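Local coordinates for Thiol:disulfide interchange protein DsbA (Neisseria meningitidis MC58, PDB 3HZ8) that probably introduces disulfide bonds into periplasmic proteins as a thiol-disulfide oxidoreductase of the DsbA type, at residues A[30-38]-A[63-73]. The protein carries 1 engineered substitution. Residues are numbered along the deposited sequence; the frame is centred on the assembly and turned at random.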
ATOM      1  N   GLU A  30       3.285  -1.525  -1.481  1.00  6.36           N
ATOM      2  CA  GLU A  30       2.718  -0.460  -2.302  1.00  6.00           C
ATOM      3  C   GLU A  30       2.624   0.831  -1.502  1.00  6.13           C
ATOM      4  O   GLU A  30       1.958   0.862  -0.473  1.00  6.83           O
ATOM      5  CB  GLU A  30       1.311  -0.835  -2.813  1.00  6.43           C
ATOM      6  CG  GLU A  30       0.737   0.205  -3.788  1.00  6.97           C
ATOM      7  CD  GLU A  30      -0.778   0.213  -3.873  1.00  9.52           C
ATOM      8  OE1 GLU A  30      -1.427  -0.430  -3.043  1.00 10.46           O
ATOM      9  OE2 GLU A  30      -1.316   0.894  -4.766  1.00 10.23           O
ATOM     10  N   PHE A  31       3.276   1.886  -1.987  1.00  5.86           N
ATOM     11  CA  PHE A  31       2.990   3.252  -1.519  1.00  5.92           C
ATOM     12  C   PHE A  31       1.872   3.826  -2.382  1.00  5.91           C
ATOM     13  O   PHE A  31       1.904   3.675  -3.605  1.00  5.84           O
ATOM     14  CB  PHE A  31       4.225   4.155  -1.620  1.00  6.05           C
ATOM     15  CG  PHE A  31       5.313   3.816  -0.625  1.00  6.34           C
ATOM     16  CD1 PHE A  31       5.273   4.339   0.660  1.00  7.71           C
ATOM     17  CD2 PHE A  31       6.396   3.016  -0.986  1.00  5.69           C
ATOM     18  CE1 PHE A  31       6.285   4.050   1.592  1.00  7.81           C
ATOM     19  CE2 PHE A  31       7.416   2.735  -0.065  1.00  7.63           C
ATOM     20  CZ  PHE A  31       7.349   3.252   1.229  1.00  7.28           C
ATOM     21  N   PHE A  32       0.900   4.490  -1.758  1.00  5.84           N
ATOM     22  CA  PHE A  32      -0.268   4.979  -2.483  1.00  6.42           C
ATOM     23  C   PHE A  32      -0.815   6.206  -1.771  1.00  6.57           C
ATOM     24  O   PHE A  32      -0.342   6.577  -0.691  1.00  6.50           O
ATOM     25  CB  PHE A  32      -1.369   3.894  -2.548  1.00  7.00           C
ATOM     26  CG  PHE A  32      -2.059   3.650  -1.220  1.00  7.08           C
ATOM     27  CD1 PHE A  32      -3.322   4.193  -0.973  1.00  7.78           C
ATOM     28  CD2 PHE A  32      -1.427   2.932  -0.205  1.00  6.78           C
ATOM     29  CE1 PHE A  32      -3.954   4.013   0.260  1.00  7.75           C
ATOM     30  CE2 PHE A  32      -2.042   2.755   1.044  1.00  6.94           C
ATOM     31  CZ  PHE A  32      -3.309   3.291   1.277  1.00  7.33           C
ATOM     32  N   GLY A  33      -1.816   6.833  -2.376  1.00  6.37           N
ATOM     33  CA  GLY A  33      -2.626   7.835  -1.675  1.00  6.77           C
ATOM     34  C   GLY A  33      -4.073   7.589  -2.052  1.00  6.75           C
ATOM     35  O   GLY A  33      -4.356   7.177  -3.183  1.00  7.50           O
ATOM     36  N   TYR A  34      -4.998   7.843  -1.127  1.00  6.97           N
ATOM     37  CA  TYR A  34      -6.425   7.652  -1.434  1.00  7.41           C
ATOM     38  C   TYR A  34      -6.980   8.703  -2.434  1.00  8.18           C
ATOM     39  O   TYR A  34      -8.037   8.500  -3.032  1.00  8.84           O
ATOM     40  CB  TYR A  34      -7.257   7.661  -0.152  1.00  8.19           C
ATOM     41  CG  TYR A  34      -7.183   6.398   0.663  1.00  8.43           C
ATOM     42  CD1 TYR A  34      -7.512   5.159   0.104  1.00 10.95           C
ATOM     43  CD2 TYR A  34      -6.833   6.440   2.007  1.00  9.71           C
ATOM     44  CE1 TYR A  34      -7.490   3.983   0.871  1.00 11.22           C
ATOM     45  CE2 TYR A  34      -6.802   5.272   2.781  1.00  9.92           C
ATOM     46  CZ  TYR A  34      -7.122   4.041   2.206  1.00 10.14           C
ATOM     47  OH  TYR A  34      -7.102   2.890   2.986  1.00 12.17           O
ATOM     48  N   PHE A  35      -6.254   9.803  -2.617  1.00  8.87           N
ATOM     49  CA  PHE A  35      -6.653  10.882  -3.557  1.00  9.47           C
ATOM     50  C   PHE A  35      -6.229  10.587  -4.985  1.00  9.52           C
ATOM     51  O   PHE A  35      -6.478  11.387  -5.879  1.00 10.38           O
ATOM     52  CB  PHE A  35      -5.939  12.176  -3.158  1.00 10.11           C
ATOM     53  CG  PHE A  35      -4.465  11.969  -2.900  1.00  9.51           C
ATOM     54  CD1 PHE A  35      -3.592  11.720  -3.962  1.00 10.31           C
ATOM     55  CD2 PHE A  35      -3.952  11.961  -1.599  1.00 11.27           C
ATOM     56  CE1 PHE A  35      -2.237  11.482  -3.753  1.00 11.81           C
ATOM     57  CE2 PHE A  35      -2.606  11.713  -1.380  1.00 12.11           C
ATOM     58  CZ  PHE A  35      -1.741  11.471  -2.454  1.00 10.74           C
ATOM     59  N   CYS A  36      -5.527   9.470  -5.183  1.00  9.31           N
ATOM     60  CA  CYS A  36      -4.736   9.221  -6.388  1.00  9.25           C
ATOM     61  C   CYS A  36      -5.497   8.372  -7.431  1.00  9.00           C
ATOM     62  O   CYS A  36      -5.726   7.182  -7.213  1.00  8.49           O
ATOM     63  CB  CYS A  36      -3.414   8.563  -5.927  1.00  9.44           C
ATOM     64  SG  CYS A  36      -2.407   7.654  -7.116  1.00  9.20           S
ATOM     65  N   PRO A  37      -5.905   8.987  -8.567  1.00  9.22           N
ATOM     66  CA  PRO A  37      -6.639   8.186  -9.547  1.00  9.40           C
ATOM     67  C   PRO A  37      -5.924   6.950 -10.081  1.00  9.34           C
ATOM     68  O   PRO A  37      -6.561   5.906 -10.232  1.00  9.61           O
ATOM     69  CB  PRO A  37      -6.937   9.185 -10.673  1.00  9.26           C
ATOM     70  CG  PRO A  37      -6.961  10.512  -9.973  1.00 10.43           C
ATOM     71  CD  PRO A  37      -5.822  10.401  -8.992  1.00  9.26           C
ATOM     72  N   HIS A  38      -4.628   7.039 -10.341  1.00  9.34           N
ATOM     73  CA  HIS A  38      -3.920   5.869 -10.852  0.50  9.40           C
ATOM     74  C   HIS A  38      -3.836   4.783  -9.789  1.00  9.19           C
ATOM     75  O   HIS A  38      -3.846   3.590 -10.110  1.00  9.36           O
ATOM     76  CB  HIS A  38      -2.554   6.253 -11.414  0.50  9.98           C
ATOM     77  CG  HIS A  38      -2.629   6.858 -12.783  0.50 11.18           C
ATOM     78  ND1 HIS A  38      -3.678   6.611 -13.643  0.50 12.73           N
ATOM     79  CD2 HIS A  38      -1.779   7.673 -13.450  0.50 13.17           C
ATOM     80  CE1 HIS A  38      -3.480   7.265 -14.773  0.50 13.50           C
ATOM     81  NE2 HIS A  38      -2.331   7.911 -14.685  0.50 13.96           N
ATOM     82  N   HIS A  63       0.502   4.672   3.135  1.00  6.93           N
ATOM     83  CA  HIS A  63      -0.003   5.911   2.520  1.00  6.94           C
ATOM     84  C   HIS A  63       1.076   6.972   2.609  1.00  7.14           C
ATOM     85  O   HIS A  63       1.656   7.174   3.682  1.00  7.50           O
ATOM     86  CB  HIS A  63      -1.262   6.381   3.262  1.00  7.37           C
ATOM     87  CG  HIS A  63      -2.106   7.365   2.512  1.00  7.05           C
ATOM     88  ND1 HIS A  63      -1.718   8.664   2.255  1.00  6.29           N
ATOM     89  CD2 HIS A  63      -3.358   7.244   2.011  1.00  6.75           C
ATOM     90  CE1 HIS A  63      -2.673   9.282   1.579  1.00  7.66           C
ATOM     91  NE2 HIS A  63      -3.690   8.450   1.437  1.00  7.55           N
ATOM     92  N   VAL A  64       1.366   7.647   1.497  1.00  6.70           N
ATOM     93  CA  VAL A  64       2.367   8.720   1.533  1.00  7.35           C
ATOM     94  C   VAL A  64       1.886   9.902   2.384  1.00  7.37           C
ATOM     95  O   VAL A  64       0.679  10.116   2.551  1.00  6.98           O
ATOM     96  CB  VAL A  64       2.777   9.226   0.111  1.00  7.16           C
ATOM     97  CG1 VAL A  64       3.537   8.133  -0.641  1.00  8.45           C
ATOM     98  CG2 VAL A  64       1.579   9.761  -0.690  1.00  8.59           C
ATOM     99  N   VAL A  65       2.835  10.660   2.940  1.00  7.47           N
ATOM    100  CA  VAL A  65       2.502  11.899   3.650  1.00  7.75           C
ATOM    101  C   VAL A  65       3.401  13.000   3.090  1.00  7.95           C
ATOM    102  O   VAL A  65       4.605  13.028   3.362  1.00  8.72           O
ATOM    103  CB  VAL A  65       2.648  11.762   5.189  1.00  8.22           C
ATOM    104  CG1 VAL A  65       2.337  13.093   5.887  1.00  7.85           C
ATOM    105  CG2 VAL A  65       1.767  10.629   5.710  1.00  7.78           C
ATOM    106  N   TRP A  66       2.807  13.878   2.283  1.00  8.39           N
ATOM    107  CA  TRP A  66       3.546  14.904   1.543  1.00  8.42           C
ATOM    108  C   TRP A  66       3.278  16.310   2.085  1.00  8.65           C
ATOM    109  O   TRP A  66       3.904  17.270   1.656  1.00 10.02           O
ATOM    110  CB  TRP A  66       3.158  14.841   0.062  1.00  8.30           C
ATOM    111  CG  TRP A  66       3.768  13.679  -0.665  1.00  7.44           C
ATOM    112  CD1 TRP A  66       4.933  13.031  -0.349  1.00  8.61           C
ATOM    113  CD2 TRP A  66       3.270  13.047  -1.851  1.00  6.34           C
ATOM    114  NE1 TRP A  66       5.183  12.028  -1.261  1.00  8.77           N
ATOM    115  CE2 TRP A  66       4.177  12.012  -2.191  1.00  6.45           C
ATOM    116  CE3 TRP A  66       2.129  13.235  -2.640  1.00  6.48           C
ATOM    117  CZ2 TRP A  66       3.991  11.191  -3.304  1.00  6.63           C
ATOM    118  CZ3 TRP A  66       1.957  12.430  -3.764  1.00  7.68           C
ATOM    119  CH2 TRP A  66       2.886  11.415  -4.082  1.00  7.38           C
ATOM    120  N   GLN A  67       2.334  16.411   3.010  1.00  8.23           N
ATOM    121  CA  GLN A  67       2.031  17.671   3.694  1.00  8.42           C
ATOM    122  C   GLN A  67       1.305  17.342   4.993  1.00  8.52           C
ATOM    123  O   GLN A  67       0.752  16.246   5.135  1.00  8.45           O
ATOM    124  CB  GLN A  67       1.201  18.614   2.796  1.00  8.09           C
ATOM    125  CG  GLN A  67      -0.160  18.049   2.347  1.00  7.43           C
ATOM    126  CD  GLN A  67      -0.924  18.943   1.381  1.00  8.77           C
ATOM    127  OE1 GLN A  67      -0.383  19.925   0.854  1.00  8.91           O
ATOM    128  NE2 GLN A  67      -2.192  18.595   1.135  1.00  8.48           N
ATOM    129  N   LYS A  68       1.290  18.273   5.953  1.00  9.57           N
ATOM    130  CA  LYS A  68       0.728  17.945   7.273  1.00 10.28           C
ATOM    131  C   LYS A  68      -0.746  17.549   7.193  1.00  9.95           C
ATOM    132  O   LYS A  68      -1.218  16.745   7.985  1.00  9.92           O
ATOM    133  CB  LYS A  68       0.927  19.080   8.283  1.00 11.37           C
ATOM    134  CG  LYS A  68       0.051  20.299   8.039  1.00 12.09           C
ATOM    135  CD  LYS A  68       0.277  21.396   9.100  1.00 12.58           C
ATOM    136  CE  LYS A  68      -0.610  22.619   8.864  1.00 14.84           C
ATOM    137  NZ  LYS A  68      -0.833  23.475  10.094  1.00 19.40           N
ATOM    138  N   GLU A  69      -1.461  18.112   6.217  1.00  9.83           N
ATOM    139  CA  GLU A  69      -2.882  17.830   6.053  1.00  9.99           C
ATOM    140  C   GLU A  69      -3.138  16.389   5.620  1.00  9.32           C
ATOM    141  O   GLU A  69      -4.251  15.888   5.742  1.00 10.03           O
ATOM    142  CB  GLU A  69      -3.490  18.785   5.027  1.00 10.55           C
ATOM    143  CG  GLU A  69      -3.551  20.234   5.487  1.00 11.45           C
ATOM    144  CD  GLU A  69      -2.284  21.028   5.171  1.00 12.18           C
ATOM    145  OE1 GLU A  69      -1.282  20.444   4.689  1.00 10.40           O
ATOM    146  OE2 GLU A  69      -2.290  22.255   5.404  1.00 14.26           O
ATOM    147  N   MET A  70      -2.097  15.735   5.118  1.00  8.59           N
ATOM    148  CA  MET A  70      -2.218  14.379   4.566  1.00  8.11           C
ATOM    149  C   MET A  70      -2.097  13.291   5.635  1.00  8.46           C
ATOM    150  O   MET A  70      -2.433  12.134   5.379  1.00  7.22           O
ATOM    151  CB  MET A  70      -1.194  14.183   3.438  1.00  7.86           C
ATOM    152  CG  MET A  70      -1.434  12.977   2.531  1.00  7.83           C
ATOM    153  SD  MET A  70      -0.295  12.881   1.125  1.00  7.32           S
ATOM    154  CE  MET A  70      -0.803  14.314   0.137  1.00  8.26           C
ATOM    155  N   LEU A  71      -1.630  13.671   6.825  1.00  8.31           N
ATOM    156  CA  LEU A  71      -1.494  12.721   7.928  0.50  8.55           C
ATOM    157  C   LEU A  71      -2.822  12.049   8.277  1.00  8.95           C
ATOM    158  O   LEU A  71      -2.840  10.887   8.620  1.00  9.90           O
ATOM    159  CB  LEU A  71      -0.859  13.379   9.166  0.50  8.79           C
ATOM    160  CG  LEU A  71      -0.363  12.437  10.271  0.50  8.68           C
ATOM    161  CD1 LEU A  71       0.724  11.506   9.763  0.50  8.08           C
ATOM    162  CD2 LEU A  71       0.133  13.234  11.472  0.50  9.02           C
ATOM    163  N   THR A  72      -3.927  12.791   8.168  1.00  9.02           N
ATOM    164  CA  THR A  72      -5.256  12.225   8.440  1.00  9.67           C
ATOM    165  C   THR A  72      -5.586  11.051   7.510  1.00  8.87           C
ATOM    166  O   THR A  72      -6.161  10.037   7.937  1.00  8.79           O
ATOM    167  CB  THR A  72      -6.347  13.321   8.363  1.00 10.32           C
ATOM    168  OG1 THR A  72      -6.109  14.293   9.395  1.00 13.34           O
ATOM    169  CG2 THR A  72      -7.764  12.717   8.529  1.00 11.34           C
ATOM    170  N   LEU A  73      -5.186  11.180   6.247  1.00  8.40           N
ATOM    171  CA  LEU A  73      -5.414  10.101   5.292  1.00  8.17           C
ATOM    172  C   LEU A  73      -4.540   8.898   5.598  1.00  7.94           C
ATOM    173  O   LEU A  73      -4.965   7.764   5.426  1.00  8.04           O
ATOM    174  CB  LEU A  73      -5.160  10.581   3.856  1.00  8.14           C
ATOM    175  CG  LEU A  73      -6.118  11.646   3.303  1.00  8.32           C
ATOM    176  CD1 LEU A  73      -5.688  12.108   1.899  1.00  9.69           C
ATOM    177  CD2 LEU A  73      -7.590  11.149   3.328  1.00  9.42           C
TER
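Phe-32 and His-63 pair in parallel at the ends of strands 26-32 and 57-63, their CA atoms 5.1 Å apart. One backbone bond crosses here, from Val-64 N to Phe-32 O at 3.0 Å, and the same carbonyl oxygen also receives the CA-H of His-63. Beyond the bridge, 30-38 turns through a type I beta turn, Gly-33 to Cys-36, while the chain after Val-64 runs on to helix 71-83.

The His-63 imidazole lies between Gly-33 and Leu-73. With CG anti to the backbone N (chi1 -162°), the ring is carried toward the turn: Gly-33 CA sits over one face, 3.6 Å from the centroid, a CH-pi contact, and the backbone of Leu-73 covers the opposite face. An edge of the imidazole meets the face of Phe-32, planes at 67°, and His-63 NE2 comes within 2.9 Å of Tyr-34 N. His-63 ND1 donates to Val-64 O at 2.8 Å, almost in the ring plane. The Phe-35 ring lies beside the imidazole, with Val-64 CG2 and Leu-73 CD1 at its edge; it also touches Trp-66, its CE2 meets Met-70 CE at 3.5 Å, and the thioether sulfur lies obliquely beside it. Tyr-34 OH hydrogen-bonds Asn-92 OD1 in helix 88-101.

In this thioredoxin-like fold the turn leads straight into the redox-active Cys-36–Cys-39 disulfide. The ND1 bond fixes the imidazole's rotation about CB-CG; packed between two backbones, the ring joins the turn before Cys-36 to the first turn of helix 71-83.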